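Local atomic coordinates of N(2),N(2)-dimethylguanosine tRNA methyltransferase (Pyrococcus horikoshii, PDB entry 2EJT), a protein that probably dimethylates the N2 atom of guanine 26 in a number of tRNAs, using S-adenosylmethionine as the methyl donor. Residues M32-D37 with D224-A229. Numbering follows the deposited sequence.
Sequences MALNRD and DHYFRA. With SAM (S-adenosylmethionine), chain B.
Tyr226 packs against Met32 and Asn35, where helix 33-46 lies on one face of the central sheet of a class I (Rossmann-like) methyltransferase fold. Helix 33-37 and strand 226-229 run nearly parallel. Tyr226 CG lies between the backbone N and the carbonyl carbon (chi1 65°), which brings the ring beside Met32. The Met32 chain folds back there, head to tail with the tyrosine, in a Met-aromatic contact. Met32 SD lies obliquely 4.3 Å from the Tyr226 ring centroid, 28° off the normal, and Met32 CE meets Tyr226 CE2 at 3.3 Å. On the same side of the ring plane, Asn35 ND2 approaches Tyr226 CE1 obliquely to 3.5 Å, its amide 58° from the ring plane. With an alanine in place of the tyrosine, Met32 and the Asn35 amide would probably lose the ring they rest against, leaving a gap and the thioether free to swing. Next, Phe227 turns to helix 192-209. Arg228 returns to the contact: its CG touches Asn35 ND2, while its NH1 pairs with Asp136. Asn35 OD1 accepts from Arg61, which is predicted to bind S-adenosylmethionine. Arg36 donates from NH2 to SAM OXT at 2.6 Å. One water donates to Asn35 O at 2.9 Å and accepts from Arg228 NE at 3.1 Å.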
ATOM      1  N   MET A  32       2.235  -8.859 -10.125  1.00 31.08           N
ATOM      2  CA  MET A  32       1.439  -7.784  -9.536  1.00 32.29           C
ATOM      3  C   MET A  32      -0.054  -8.071  -9.631  1.00 31.67           C
ATOM      4  O   MET A  32      -0.877  -7.210  -9.311  1.00 31.39           O
ATOM      5  CB  MET A  32       1.730  -6.451 -10.226  1.00 34.54           C
ATOM      6  CG  MET A  32       3.074  -5.839  -9.884  1.00 40.02           C
ATOM      7  SD  MET A  32       3.294  -5.571  -8.109  1.00 44.85           S
ATOM      8  CE  MET A  32       4.515  -6.845  -7.735  1.00 46.13           C
ATOM      9  N   ALA A  33      -0.401  -9.271 -10.087  1.00 29.65           N
ATOM     10  CA  ALA A  33      -1.803  -9.655 -10.212  1.00 29.24           C
ATOM     11  C   ALA A  33      -2.431  -9.694  -8.820  1.00 29.65           C
ATOM     12  O   ALA A  33      -3.622  -9.423  -8.653  1.00 28.32           O
ATOM     13  CB  ALA A  33      -1.918 -11.023 -10.879  1.00 29.00           C
ATOM     14  N   LEU A  34      -1.615 -10.041  -7.826  1.00 28.88           N
ATOM     15  CA  LEU A  34      -2.063 -10.107  -6.442  1.00 28.49           C
ATOM     16  C   LEU A  34      -2.368  -8.701  -5.931  1.00 28.88           C
ATOM     17  O   LEU A  34      -3.405  -8.468  -5.312  1.00 30.22           O
ATOM     18  CB  LEU A  34      -0.981 -10.750  -5.567  1.00 29.56           C
ATOM     19  CG  LEU A  34      -1.171 -10.615  -4.051  1.00 29.37           C
ATOM     20  CD1 LEU A  34      -2.454 -11.304  -3.622  1.00 29.45           C
ATOM     21  CD2 LEU A  34       0.018 -11.218  -3.335  1.00 32.46           C
ATOM     22  N   ASN A  35      -1.454  -7.771  -6.186  1.00 28.51           N
ATOM     23  CA  ASN A  35      -1.637  -6.389  -5.766  1.00 28.99           C
ATOM     24  C   ASN A  35      -2.930  -5.869  -6.382  1.00 27.16           C
ATOM     25  O   ASN A  35      -3.717  -5.199  -5.716  1.00 25.53           O
ATOM     26  CB  ASN A  35      -0.449  -5.532  -6.223  1.00 31.69           C
ATOM     27  CG  ASN A  35      -0.643  -4.043  -5.942  1.00 37.34           C
ATOM     28  OD1 ASN A  35      -1.523  -3.393  -6.515  1.00 38.13           O
ATOM     29  ND2 ASN A  35       0.192  -3.494  -5.061  1.00 38.60           N
ATOM     30  N   ARG A  36      -3.154  -6.193  -7.653  1.00 25.10           N
ATOM     31  CA  ARG A  36      -4.363  -5.740  -8.331  1.00 24.22           C
ATOM     32  C   ARG A  36      -5.614  -6.423  -7.773  1.00 23.29           C
ATOM     33  O   ARG A  36      -6.680  -5.816  -7.722  1.00 21.92           O
ATOM     34  CB  ARG A  36      -4.237  -5.946  -9.843  1.00 22.84           C
ATOM     35  CG  ARG A  36      -3.212  -5.012 -10.492  1.00 22.90           C
ATOM     36  CD  ARG A  36      -3.192  -5.143 -12.014  1.00 25.09           C
ATOM     37  NE  ARG A  36      -2.465  -6.316 -12.504  1.00 23.61           N
ATOM     38  CZ  ARG A  36      -1.147  -6.369 -12.672  1.00 26.47           C
ATOM     39  NH1 ARG A  36      -0.575  -7.481 -13.128  1.00 25.16           N
ATOM     40  NH2 ARG A  36      -0.395  -5.313 -12.389  1.00 25.20           N
ATOM     41  N   ASP A  37      -5.485  -7.672  -7.332  1.00 23.63           N
ATOM     42  CA  ASP A  37      -6.629  -8.373  -6.747  1.00 24.40           C
ATOM     43  C   ASP A  37      -7.074  -7.686  -5.455  1.00 23.31           C
ATOM     44  O   ASP A  37      -8.273  -7.556  -5.196  1.00 23.87           O
ATOM     45  CB  ASP A  37      -6.289  -9.830  -6.411  1.00 26.61           C
ATOM     46  CG  ASP A  37      -6.286 -10.734  -7.626  1.00 30.66           C
ATOM     47  OD1 ASP A  37      -7.146 -10.554  -8.511  1.00 33.24           O
ATOM     48  OD2 ASP A  37      -5.435 -11.646  -7.685  1.00 34.90           O
ATOM     49  N   ASP A 224       6.362  -8.988  -0.844  1.00 29.91           N
ATOM     50  CA  ASP A 224       7.346  -9.256  -1.882  1.00 31.39           C
ATOM     51  C   ASP A 224       8.096  -8.030  -2.397  1.00 31.63           C
ATOM     52  O   ASP A 224       8.076  -7.736  -3.594  1.00 32.51           O
ATOM     53  CB  ASP A 224       6.687  -9.966  -3.065  1.00 33.78           C
ATOM     54  CG  ASP A 224       7.685 -10.750  -3.894  1.00 36.03           C
ATOM     55  OD1 ASP A 224       7.373 -11.097  -5.053  1.00 39.65           O
ATOM     56  OD2 ASP A 224       8.783 -11.026  -3.372  1.00 34.77           O
ATOM     57  N   HIS A 225       8.740  -7.309  -1.487  1.00 31.83           N
ATOM     58  CA  HIS A 225       9.542  -6.139  -1.827  1.00 33.15           C
ATOM     59  C   HIS A 225       8.853  -4.871  -2.342  1.00 31.71           C
ATOM     60  O   HIS A 225       9.469  -4.062  -3.031  1.00 31.23           O
ATOM     61  CB  HIS A 225      10.656  -6.566  -2.788  1.00 34.88           C
ATOM     62  CG  HIS A 225      11.585  -7.582  -2.200  1.00 37.95           C
ATOM     63  ND1 HIS A 225      12.421  -7.299  -1.141  1.00 40.23           N
ATOM     64  CD2 HIS A 225      11.769  -8.894  -2.483  1.00 38.45           C
ATOM     65  CE1 HIS A 225      13.079  -8.391  -0.795  1.00 39.13           C
ATOM     66  NE2 HIS A 225      12.701  -9.373  -1.595  1.00 40.95           N
ATOM     67  N   TYR A 226       7.575  -4.703  -2.019  1.00 29.42           N
ATOM     68  CA  TYR A 226       6.865  -3.491  -2.394  1.00 28.09           C
ATOM     69  C   TYR A 226       5.930  -3.125  -1.255  1.00 26.22           C
ATOM     70  O   TYR A 226       5.463  -3.997  -0.522  1.00 25.99           O
ATOM     71  CB  TYR A 226       6.105  -3.649  -3.719  1.00 31.51           C
ATOM     72  CG  TYR A 226       4.969  -4.636  -3.735  1.00 33.97           C
ATOM     73  CD1 TYR A 226       3.741  -4.334  -3.144  1.00 34.02           C
ATOM     74  CD2 TYR A 226       5.105  -5.858  -4.389  1.00 36.64           C
ATOM     75  CE1 TYR A 226       2.672  -5.228  -3.214  1.00 38.46           C
ATOM     76  CE2 TYR A 226       4.047  -6.761  -4.464  1.00 38.52           C
ATOM     77  CZ  TYR A 226       2.835  -6.441  -3.880  1.00 40.14           C
ATOM     78  OH  TYR A 226       1.785  -7.324  -3.988  1.00 42.38           O
ATOM     79  N   PHE A 227       5.686  -1.831  -1.091  1.00 24.53           N
ATOM     80  CA  PHE A 227       4.831  -1.342  -0.017  1.00 23.03           C
ATOM     81  C   PHE A 227       3.543  -0.783  -0.588  1.00 21.98           C
ATOM     82  O   PHE A 227       3.549  -0.136  -1.633  1.00 23.72           O
ATOM     83  CB  PHE A 227       5.566  -0.261   0.787  1.00 22.64           C
ATOM     84  CG  PHE A 227       6.918  -0.692   1.286  1.00 22.24           C
ATOM     85  CD1 PHE A 227       7.990  -0.831   0.407  1.00 22.72           C
ATOM     86  CD2 PHE A 227       7.119  -0.975   2.633  1.00 23.15           C
ATOM     87  CE1 PHE A 227       9.247  -1.247   0.860  1.00 23.72           C
ATOM     88  CE2 PHE A 227       8.366  -1.392   3.101  1.00 22.58           C
ATOM     89  CZ  PHE A 227       9.433  -1.528   2.212  1.00 25.74           C
ATOM     90  N   ARG A 228       2.444  -1.030   0.118  1.00 21.32           N
ATOM     91  CA  ARG A 228       1.117  -0.594  -0.304  1.00 21.36           C
ATOM     92  C   ARG A 228       0.399   0.126   0.830  1.00 19.99           C
ATOM     93  O   ARG A 228       0.373  -0.350   1.963  1.00 20.50           O
ATOM     94  CB  ARG A 228       0.280  -1.807  -0.710  1.00 23.80           C
ATOM     95  CG  ARG A 228      -0.258  -1.796  -2.131  1.00 31.88           C
ATOM     96  CD  ARG A 228      -1.081  -0.562  -2.449  1.00 33.27           C
ATOM     97  NE  ARG A 228      -2.065  -0.844  -3.492  1.00 38.13           N
ATOM     98  CZ  ARG A 228      -2.424   0.011  -4.446  1.00 38.00           C
ATOM     99  NH1 ARG A 228      -3.335  -0.344  -5.343  1.00 37.87           N
ATOM    100  NH2 ARG A 228      -1.858   1.209  -4.518  1.00 38.17           N
ATOM    101  N   ALA A 229      -0.208   1.259   0.513  1.00 17.67           N
ATOM    102  CA  ALA A 229      -0.925   2.027   1.511  1.00 18.96           C
ATOM    103  C   ALA A 229      -2.239   2.561   0.962  1.00 18.57           C
ATOM    104  O   ALA A 229      -2.262   3.327  -0.012  1.00 20.52           O
ATOM    105  CB  ALA A 229      -0.053   3.193   2.013  1.00 17.21           C
TER
HETATM  106  N   SAM B 501      -0.326   0.254 -13.128  1.00 40.49           N
HETATM  107  CA  SAM B 501       0.235  -0.938 -13.440  1.00 39.68           C
HETATM  108  C   SAM B 501      -0.175  -2.300 -13.440  1.00 38.84           C
HETATM  109  O   SAM B 501       0.300  -2.882 -14.511  1.00 38.46           O
HETATM  110  OXT SAM B 501      -0.879  -2.772 -12.509  1.00 38.48           O
HETATM  111  CB  SAM B 501       1.652  -0.429 -13.854  1.00 38.95           C
HETATM  112  CG  SAM B 501       2.721   0.609 -14.098  1.00 39.48           C
HETATM  113  SD  SAM B 501       4.356   0.724 -14.642  1.00 39.25           S
HETATM  114  CE  SAM B 501       5.362  -0.301 -13.588  1.00 42.12           C
HETATM  115  C5' SAM B 501       4.612   2.408 -14.525  1.00 33.50           C
HETATM  116  C4' SAM B 501       4.742   3.086 -15.945  1.00 31.49           C
HETATM  117  O4' SAM B 501       4.566   4.456 -15.580  1.00 30.47           O
HETATM  118  C3' SAM B 501       4.755   3.014 -17.467  1.00 28.71           C
HETATM  119  O3' SAM B 501       3.739   2.444 -18.362  1.00 28.35           O
HETATM  120  C2' SAM B 501       5.076   4.451 -17.898  1.00 29.87           C
HETATM  121  O2' SAM B 501       5.417   4.899 -19.084  1.00 30.51           O
HETATM  122  C1' SAM B 501       4.952   5.306 -16.653  1.00 28.72           C
HETATM  123  N9  SAM B 501       5.161   6.846 -16.307  1.00 27.95           N
HETATM  124  C8  SAM B 501       6.327   7.374 -15.959  1.00 26.62           C
HETATM  125  N7  SAM B 501       6.183   8.651 -15.730  1.00 28.90           N
HETATM  126  C5  SAM B 501       4.926   8.980 -15.923  1.00 24.78           C
HETATM  127  C6  SAM B 501       4.204  10.179 -15.822  1.00 23.47           C
HETATM  128  N6  SAM B 501       4.820  11.302 -15.463  1.00 23.74           N
HETATM  129  N1  SAM B 501       2.848  10.188 -16.102  1.00 21.97           N
HETATM  130  C2  SAM B 501       2.196   9.049 -16.476  1.00 23.38           C
HETATM  131  N3  SAM B 501       2.876   7.876 -16.576  1.00 23.54           N
HETATM  132  C4  SAM B 501       4.239   7.809 -16.309  1.00 25.05           C
HETATM  133  O   HOH W   1      -2.856  -3.843  -3.300  1.00 22.81           O